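Thiamine phosphate pyrophosphorylase (Pyrococcus furiosus, PDB 1XI3) probably condenses a thiazole phosphate with an aminomethylpyrimidine diphosphate to form thiamine phosphate, using magnesium, in thiamine diphosphate biosynthesis. Local coordinates at residues Glu30-Ala35 and Thr41-Arg46. Residues are numbered along the deposited sequence; the frame is centred on the assembly and turned at random.
Sequences ESVREA and TAIQMR
Val32 on helix 28-37 and Ile43 on strand 42-45 bring the two backbones to their nearest approach, with 7.5 Å between Val32 CA and Ile43 CA, and no hydrogen bond crosses the gap. In both residues the bond from CA to CB is directed toward the opposing segment, and the contact is made by methyl and methylene groups alone. The closest pair is Val32 CG2 and Ile43 CG2, 3.9 Å apart. The other valine methyl, Val32 CG1, sits 4.1 Å from Ile43 CG1 and equally far from Ile43 CG2, so it lies against both branches of the isoleucine at ordinary van der Waals distance. The isoleucine torsions account for this: CG2 is anti to the backbone N and CG1 anti to the carbonyl carbon (chi1 -63°), while chi2 of -64° bends the chain so that CD1 also reaches the next turn of the helix. There Ile43 CD1 meets Ala35 CB at 4.5 Å, a looser contact one helical turn after Val32. With an alanine here in place of Ile43, the branches facing the Val32 methyls and the CD1 that meets Ala35 CB are gone, which would probably open a gap between helix and strand. Neighbouring elements close round the contact: Val32 also touches Leu62 of helix 52-68, Ile43 touches Thr66 of that helix, and Ala35 touches Val19 of strand 17-20. The geometry is that of a beta-alpha-beta unit in a TIM barrel, where outward-facing strand residues meet the inner face of the surrounding helix. Gln44, next in the strand, points away from helix 28-37 and probably helps bind the aminopyrimidine substrate. All three touching residues are buried, and the two segments together bury 121 Å²; the contact is small and apolar, so its contribution probably comes from dispersion and from keeping these groups out of water.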
loop_
_atom_site.group_PDB
_atom_site.type_symbol
_atom_site.label_atom_id
_atom_site.label_comp_id
_atom_site.label_asym_id
_atom_site.label_seq_id
_atom_site.Cartn_x
_atom_site.Cartn_y
_atom_site.Cartn_z
ATOM N N GLU A 30 -14.455 15.527 -7.331
ATOM C CA GLU A 30 -15.711 16.271 -7.500
ATOM C C GLU A 30 -16.618 16.146 -6.294
ATOM O O GLU A 30 -17.148 17.144 -5.810
ATOM C CB GLU A 30 -16.490 15.726 -8.692
ATOM N N SER A 31 -16.787 14.914 -5.820
ATOM C CA SER A 31 -17.733 14.638 -4.731
ATOM C C SER A 31 -17.232 15.154 -3.375
ATOM O O SER A 31 -18.000 15.686 -2.557
ATOM C CB SER A 31 -18.101 13.145 -4.704
ATOM O OG SER A 31 -17.013 12.368 -4.291
ATOM N N VAL A 32 -15.937 15.043 -3.130
ATOM C CA VAL A 32 -15.365 15.564 -1.894
ATOM C C VAL A 32 -15.496 17.100 -1.813
ATOM O O VAL A 32 -15.844 17.646 -0.757
ATOM C CB VAL A 32 -13.901 15.134 -1.709
ATOM C CG1 VAL A 32 -13.262 15.918 -0.625
ATOM C CG2 VAL A 32 -13.847 13.630 -1.398
ATOM N N ARG A 33 -15.275 17.795 -2.927
ATOM C CA ARG A 33 -15.493 19.244 -2.929
ATOM C C ARG A 33 -16.920 19.603 -2.455
ATOM O O ARG A 33 -17.091 20.455 -1.568
ATOM C CB ARG A 33 -15.190 19.870 -4.290
ATOM C CG ARG A 33 -15.325 21.420 -4.260
ATOM C CD ARG A 33 -14.960 22.049 -5.603
ATOM N N GLU A 34 -17.917 18.968 -3.052
ATOM C CA GLU A 34 -19.332 19.165 -2.695
ATOM C C GLU A 34 -19.618 18.789 -1.230
ATOM O O GLU A 34 -20.330 19.501 -0.551
ATOM C CB GLU A 34 -20.245 18.377 -3.627
ATOM C CG GLU A 34 -20.301 18.857 -5.053
ATOM C CD GLU A 34 -21.123 17.915 -5.926
ATOM O OE1 GLU A 34 -20.809 16.709 -5.980
ATOM O OE2 GLU A 34 -22.095 18.382 -6.562
ATOM N N ALA A 35 -19.074 17.665 -0.752
ATOM C CA ALA A 35 -19.299 17.269 0.648
ATOM C C ALA A 35 -18.684 18.269 1.615
ATOM O O ALA A 35 -19.266 18.590 2.647
ATOM C CB ALA A 35 -18.713 15.843 0.921
ATOM N N THR A 41 -16.854 17.260 8.115
ATOM C CA THR A 41 -15.764 17.650 8.988
ATOM C C THR A 41 -14.519 16.758 8.846
ATOM O O THR A 41 -13.423 17.130 9.240
ATOM C CB THR A 41 -16.208 17.717 10.456
ATOM O OG1 THR A 41 -16.658 16.418 10.896
ATOM C CG2 THR A 41 -17.324 18.728 10.625
ATOM N N ALA A 42 -14.734 15.583 8.261
ATOM C CA ALA A 42 -13.661 14.632 7.996
ATOM C C ALA A 42 -13.984 13.917 6.694
ATOM O O ALA A 42 -15.131 13.660 6.400
ATOM C CB ALA A 42 -13.523 13.618 9.140
ATOM N N ILE A 43 -12.938 13.606 5.928
ATOM C CA ILE A 43 -13.044 12.892 4.685
ATOM C C ILE A 43 -12.104 11.699 4.743
ATOM O O ILE A 43 -10.976 11.810 5.206
ATOM C CB ILE A 43 -12.595 13.777 3.499
ATOM C CG1 ILE A 43 -13.514 15.005 3.339
ATOM C CG2 ILE A 43 -12.532 13.019 2.187
ATOM C CD1 ILE A 43 -14.911 14.696 2.995
ATOM N N GLN A 44 -12.590 10.563 4.278
ATOM C CA GLN A 44 -11.757 9.375 4.126
ATOM C C GLN A 44 -11.749 8.972 2.658
ATOM O O GLN A 44 -12.812 8.715 2.047
ATOM C CB GLN A 44 -12.250 8.209 4.990
ATOM C CG GLN A 44 -11.402 6.977 4.864
ATOM C CD GLN A 44 -12.092 5.768 5.449
ATOM O OE1 GLN A 44 -12.485 4.852 4.722
ATOM N NE2 GLN A 44 -12.292 5.780 6.747
ATOM N N MET A 45 -10.547 8.894 2.100
ATOM C CA MET A 45 -10.317 8.366 0.790
ATOM C C MET A 45 -10.239 6.852 0.850
ATOM O O MET A 45 -9.335 6.301 1.458
ATOM C CB MET A 45 -9.020 8.912 0.195
ATOM C CG MET A 45 -8.786 8.498 -1.225
ATOM S SD MET A 45 -7.333 9.247 -2.040
ATOM C CE MET A 45 -6.020 8.299 -1.319
ATOM N N ARG A 46 -11.178 6.185 0.181
ATOM C CA ARG A 46 -11.256 4.717 0.239
ATOM C C ARG A 46 -11.320 4.229 -1.208
ATOM O O ARG A 46 -12.381 4.296 -1.850
ATOM C CB ARG A 46 -12.483 4.277 1.041
ATOM C CG ARG A 46 -12.643 2.779 1.153
ATOM C CD ARG A 46 -13.814 2.392 1.994
ATOM N NE ARG A 46 -13.930 0.943 1.961
ATOM C CZ ARG A 46 -14.582 0.251 1.027
ATOM N NH1 ARG A 46 -15.199 0.873 0.020
ATOM N NH2 ARG A 46 -14.619 -1.091 1.101
#